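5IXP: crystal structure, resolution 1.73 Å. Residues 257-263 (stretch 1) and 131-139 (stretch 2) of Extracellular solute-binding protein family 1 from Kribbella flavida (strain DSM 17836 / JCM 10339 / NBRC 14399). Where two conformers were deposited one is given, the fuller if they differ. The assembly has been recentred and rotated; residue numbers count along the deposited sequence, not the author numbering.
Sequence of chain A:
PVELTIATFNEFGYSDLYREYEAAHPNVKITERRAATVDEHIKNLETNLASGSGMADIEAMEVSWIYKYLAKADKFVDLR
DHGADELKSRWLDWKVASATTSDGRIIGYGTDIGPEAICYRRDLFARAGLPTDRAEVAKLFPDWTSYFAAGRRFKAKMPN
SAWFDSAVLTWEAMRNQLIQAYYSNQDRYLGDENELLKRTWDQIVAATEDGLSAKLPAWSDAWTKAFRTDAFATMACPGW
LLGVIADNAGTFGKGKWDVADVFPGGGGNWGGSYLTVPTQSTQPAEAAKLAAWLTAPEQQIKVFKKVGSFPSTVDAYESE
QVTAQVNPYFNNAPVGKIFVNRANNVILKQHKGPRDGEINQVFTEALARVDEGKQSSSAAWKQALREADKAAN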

ATOM      1  N   TRP A 257     -11.343  19.365  -0.995  1.00 19.70           N
ATOM      2  CA  TRP A 257     -11.046  17.975  -1.314  1.00 17.09           C
ATOM      3  C   TRP A 257     -12.286  17.093  -1.212  1.00 17.88           C
ATOM      4  O   TRP A 257     -13.188  17.335  -0.401  1.00 19.05           O
ATOM      5  CB  TRP A 257      -9.954  17.414  -0.393  1.00 18.88           C
ATOM      6  CG  TRP A 257      -8.548  17.802  -0.757  1.00 19.25           C
ATOM      7  CD1 TRP A 257      -7.790  18.784  -0.181  1.00 20.96           C
ATOM      8  CD2 TRP A 257      -7.727  17.196  -1.763  1.00 20.11           C
ATOM      9  NE1 TRP A 257      -6.542  18.829  -0.777  1.00 21.43           N
ATOM     10  CE2 TRP A 257      -6.481  17.863  -1.747  1.00 19.46           C
ATOM     11  CE3 TRP A 257      -7.925  16.155  -2.682  1.00 19.30           C
ATOM     12  CZ2 TRP A 257      -5.443  17.525  -2.612  1.00 17.49           C
ATOM     13  CZ3 TRP A 257      -6.899  15.823  -3.537  1.00 18.60           C
ATOM     14  CH2 TRP A 257      -5.666  16.504  -3.496  1.00 21.32           C
ATOM     15  N   ASP A 258     -12.321  16.066  -2.059  1.00 15.27           N
ATOM     16  CA  ASP A 258     -13.340  15.029  -2.010  1.00 13.86           C
ATOM     17  C   ASP A 258     -12.677  13.719  -2.414  1.00 13.99           C
ATOM     18  O   ASP A 258     -11.509  13.686  -2.813  1.00 16.75           O
ATOM     19  CB  ASP A 258     -14.531  15.351  -2.924  1.00 16.86           C
ATOM     20  CG  ASP A 258     -15.859  14.820  -2.380  1.00 20.73           C
ATOM     21  OD1 ASP A 258     -15.869  13.758  -1.704  1.00 18.95           O
ATOM     22  OD2 ASP A 258     -16.896  15.479  -2.629  1.00 20.66           O
ATOM     23  N   VAL A 259     -13.421  12.629  -2.310  0.59 14.58           N
ATOM     24  CA  VAL A 259     -12.897  11.342  -2.741  0.59 15.35           C
ATOM     25  C   VAL A 259     -13.984  10.612  -3.509  0.59 15.73           C
ATOM     26  O   VAL A 259     -15.154  10.604  -3.111  0.59 17.92           O
ATOM     27  CB  VAL A 259     -12.363  10.507  -1.557  0.59 16.68           C
ATOM     28  CG1 VAL A 259     -13.439  10.281  -0.533  0.59 15.43           C
ATOM     29  CG2 VAL A 259     -11.797   9.186  -2.050  0.59 19.13           C
ATOM     30  N   ALA A 260     -13.589  10.036  -4.638  1.00 15.80           N
ATOM     31  CA  ALA A 260     -14.475   9.336  -5.554  1.00 15.32           C
ATOM     32  C   ALA A 260     -14.318   7.828  -5.380  1.00 16.83           C
ATOM     33  O   ALA A 260     -13.200   7.323  -5.245  1.00 17.42           O
ATOM     34  CB  ALA A 260     -14.184   9.734  -7.003  1.00 18.46           C
ATOM     35  N   ASP A 261     -15.446   7.114  -5.393  1.00 16.22           N
ATOM     36  CA  ASP A 261     -15.469   5.670  -5.171  1.00 13.59           C
ATOM     37  C   ASP A 261     -15.133   4.957  -6.479  1.00 16.54           C
ATOM     38  O   ASP A 261     -15.990   4.383  -7.156  1.00 16.25           O
ATOM     39  CB  ASP A 261     -16.837   5.254  -4.643  1.00 14.03           C
ATOM     40  CG  ASP A 261     -16.904   3.782  -4.244  1.00 18.86           C
ATOM     41  OD1 ASP A 261     -15.900   3.048  -4.379  1.00 19.73           O
ATOM     42  OD2 ASP A 261     -17.983   3.353  -3.799  1.00 23.46           O
ATOM     43  N   VAL A 262     -13.847   5.002  -6.831  1.00 14.65           N
ATOM     44  CA  VAL A 262     -13.382   4.502  -8.121  1.00 14.98           C
ATOM     45  C   VAL A 262     -11.883   4.317  -8.020  1.00 16.18           C
ATOM     46  O   VAL A 262     -11.215   4.980  -7.218  1.00 16.64           O
ATOM     47  CB  VAL A 262     -13.751   5.475  -9.275  1.00 17.95           C
ATOM     48  CG1 VAL A 262     -12.933   6.760  -9.166  1.00 17.45           C
ATOM     49  CG2 VAL A 262     -13.521   4.832 -10.644  1.00 17.44           C
ATOM     50  N   PHE A 263     -11.349   3.404  -8.833  1.00 14.37           N
ATOM     51  CA  PHE A 263      -9.915   3.366  -9.019  1.00 14.65           C
ATOM     52  C   PHE A 263      -9.696   2.916 -10.458  1.00 14.74           C
ATOM     53  O   PHE A 263     -10.267   1.892 -10.868  1.00 19.14           O
ATOM     54  CB  PHE A 263      -9.178   2.435  -8.049  1.00 12.97           C
ATOM     55  CG  PHE A 263      -7.706   2.702  -7.987  1.00 14.91           C
ATOM     56  CD1 PHE A 263      -7.230   3.848  -7.355  1.00 15.75           C
ATOM     57  CD2 PHE A 263      -6.798   1.835  -8.570  1.00 13.40           C
ATOM     58  CE1 PHE A 263      -5.875   4.119  -7.296  1.00 16.39           C
ATOM     59  CE2 PHE A 263      -5.428   2.102  -8.516  1.00 14.76           C
ATOM     60  CZ  PHE A 263      -4.973   3.246  -7.877  1.00 15.76           C
TER
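Stretch 2, residues 131-139: PTDRAEVAK

Stretch 2 lays a short helix, beginning at Arg-134, over the strand Trp-257 to Ala-260. The axes cross at -54° and approach to 7.6 Å, and the nearest backbone pair is Ala-260 with Arg-134, CA to CA 4.8 Å. So close an approach suits alanine: Ala-260 CB lies 3.9 Å from Val-137 CG1 and 4.5 Å from Ala-138 CB. Beyond the strand, Val-262 continues the apolar seam, its CB 4.0 Å from Ala-138 CB.

The polar account centres on Asp-258, buried and pointing toward the helix. Its OD1 accepts from Arg-134 NE at 3.0 Å and Arg-134 NH1 at 2.9 Å, a salt bridge made at the edge of the guanidinium, and also from its neighbour's amide, Val-259 N, at 2.8 Å. Its OD2 accepts from water 2, which in turn accepts from Arg-134 N; both distances, OD2 to water O and N to water O, are 2.8 Å. One carboxylate thus serves side chain and backbone of the same arginine. The next free amide of the helix start, Ala-135 N, is capped by Asp-133 OD1 at 2.8 Å.

Farther along, Arg-134 O accepts from Ala-138 N at 3.0 Å and, weakly, from water 1 (O to O 2.7 Å). That water accepts from Asp-261 N at 2.8 Å, joining the backbones where no direct hydrogen bond does.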

ATOM      1  N   PRO A 131     -17.136  17.628 -13.602  1.00 20.06           N
ATOM      2  CA  PRO A 131     -18.105  17.374 -12.532  1.00 19.24           C
ATOM      3  C   PRO A 131     -17.420  17.473 -11.176  1.00 20.54           C
ATOM      4  O   PRO A 131     -16.200  17.322 -11.054  1.00 20.30           O
ATOM      5  CB  PRO A 131     -18.581  15.943 -12.809  1.00 22.43           C
ATOM      6  CG  PRO A 131     -17.423  15.305 -13.525  1.00 21.82           C
ATOM      7  CD  PRO A 131     -16.903  16.413 -14.417  1.00 19.33           C
ATOM      8  N   THR A 132     -18.216  17.745 -10.147  1.00 19.92           N
ATOM      9  CA  THR A 132     -17.684  17.805  -8.788  1.00 21.16           C
ATOM     10  C   THR A 132     -18.310  16.791  -7.848  1.00 21.21           C
ATOM     11  O   THR A 132     -17.674  16.414  -6.859  1.00 21.05           O
ATOM     12  CB  THR A 132     -17.878  19.205  -8.190  1.00 21.41           C
ATOM     13  OG1 THR A 132     -19.260  19.563  -8.287  1.00 25.22           O
ATOM     14  CG2 THR A 132     -17.031  20.239  -8.934  1.00 22.25           C
ATOM     15  N   ASP A 133     -19.539  16.358  -8.118  1.00 17.71           N
ATOM     16  CA  ASP A 133     -20.176  15.332  -7.307  1.00 19.82           C
ATOM     17  C   ASP A 133     -19.396  14.032  -7.436  1.00 19.09           C
ATOM     18  O   ASP A 133     -19.100  13.589  -8.549  1.00 20.60           O
ATOM     19  CB  ASP A 133     -21.614  15.126  -7.770  1.00 23.59           C
ATOM     20  CG  ASP A 133     -22.389  14.182  -6.868  1.00 32.84           C
ATOM     21  OD1 ASP A 133     -22.094  12.968  -6.859  1.00 35.25           O
ATOM     22  OD2 ASP A 133     -23.313  14.655  -6.180  1.00 41.12           O
ATOM     23  N   ARG A 134     -19.076  13.407  -6.296  1.00 19.46           N
ATOM     24  CA  ARG A 134     -18.216  12.224  -6.343  1.00 18.39           C
ATOM     25  C   ARG A 134     -18.848  11.086  -7.143  1.00 22.05           C
ATOM     26  O   ARG A 134     -18.124  10.263  -7.717  1.00 21.59           O
ATOM     27  CB  ARG A 134     -17.851  11.760  -4.922  1.00 17.22           C
ATOM     28  CG  ARG A 134     -18.976  11.138  -4.111  1.00 18.01           C
ATOM     29  CD  ARG A 134     -18.483  10.678  -2.728  1.00 18.87           C
ATOM     30  NE  ARG A 134     -18.096  11.818  -1.896  1.00 22.45           N
ATOM     31  CZ  ARG A 134     -18.926  12.483  -1.094  1.00 23.22           C
ATOM     32  NH1 ARG A 134     -18.480  13.517  -0.392  1.00 23.31           N
ATOM     33  NH2 ARG A 134     -20.200  12.114  -0.986  1.00 23.77           N
ATOM     34  N   ALA A 135     -20.184  11.020  -7.211  1.00 21.26           N
ATOM     35  CA  ALA A 135     -20.806   9.979  -8.026  1.00 20.14           C
ATOM     36  C   ALA A 135     -20.592  10.236  -9.512  1.00 22.53           C
ATOM     37  O   ALA A 135     -20.418   9.290 -10.289  1.00 27.02           O
ATOM     38  CB  ALA A 135     -22.298   9.867  -7.702  1.00 24.44           C
ATOM     39  N   GLU A 136     -20.572  11.503  -9.918  1.00 20.57           N
ATOM     40  CA  GLU A 136     -20.280  11.829 -11.309  1.00 21.81           C
ATOM     41  C   GLU A 136     -18.790  11.723 -11.615  1.00 23.08           C
ATOM     42  O   GLU A 136     -18.408  11.277 -12.705  1.00 24.66           O
ATOM     43  CB  GLU A 136     -20.785  13.235 -11.627  1.00 23.89           C
ATOM     44  CG  GLU A 136     -22.296  13.383 -11.508  1.00 27.78           C
ATOM     45  CD  GLU A 136     -23.037  12.583 -12.563  1.00 36.96           C
ATOM     46  OE1 GLU A 136     -22.437  12.293 -13.618  1.00 36.08           O
ATOM     47  OE2 GLU A 136     -24.220  12.250 -12.344  1.00 47.78           O
ATOM     48  N   VAL A 137     -17.938  12.153 -10.680  1.00 18.99           N
ATOM     49  CA  VAL A 137     -16.492  12.058 -10.889  1.00 16.61           C
ATOM     50  C   VAL A 137     -16.068  10.605 -11.060  1.00 18.83           C
ATOM     51  O   VAL A 137     -15.211  10.286 -11.896  1.00 18.84           O
ATOM     52  CB  VAL A 137     -15.743  12.744  -9.728  1.00 16.42           C
ATOM     53  CG1 VAL A 137     -14.238  12.422  -9.765  1.00 16.03           C
ATOM     54  CG2 VAL A 137     -15.968  14.261  -9.777  1.00 16.10           C
ATOM     55  N   ALA A 138     -16.673   9.700 -10.285  1.00 20.16           N
ATOM     56  CA  ALA A 138     -16.345   8.280 -10.393  1.00 22.38           C
ATOM     57  C   ALA A 138     -16.503   7.761 -11.819  1.00 25.16           C
ATOM     58  O   ALA A 138     -15.759   6.866 -12.238  1.00 24.41           O
ATOM     59  CB  ALA A 138     -17.214   7.465  -9.427  1.00 20.47           C
ATOM     60  N   LYS A 139     -17.456   8.306 -12.582  1.00 20.85           N
ATOM     61  CA  LYS A 139     -17.663   7.837 -13.949  1.00 24.32           C
ATOM     62  C   LYS A 139     -16.564   8.283 -14.902  1.00 24.48           C
ATOM     63  O   LYS A 139     -16.456   7.722 -15.994  1.00 25.47           O
ATOM     64  CB  LYS A 139     -19.012   8.318 -14.477  1.00 26.28           C
ATOM     65  CG  LYS A 139     -20.202   7.904 -13.630  1.00 27.49           C
ATOM     66  CD  LYS A 139     -21.480   8.533 -14.178  1.00 31.58           C
ATOM     67  CE  LYS A 139     -22.659   8.269 -13.270  1.00 33.99           C
ATOM     68  NZ  LYS A 139     -23.887   8.948 -13.775  1.00 36.94           N
TER
HETATM   69  O   HOH W   1     -17.975   8.231  -5.872  1.00 19.29           O
HETATM   70  O   HOH W   2     -19.270  14.644  -3.752  1.00 21.40           O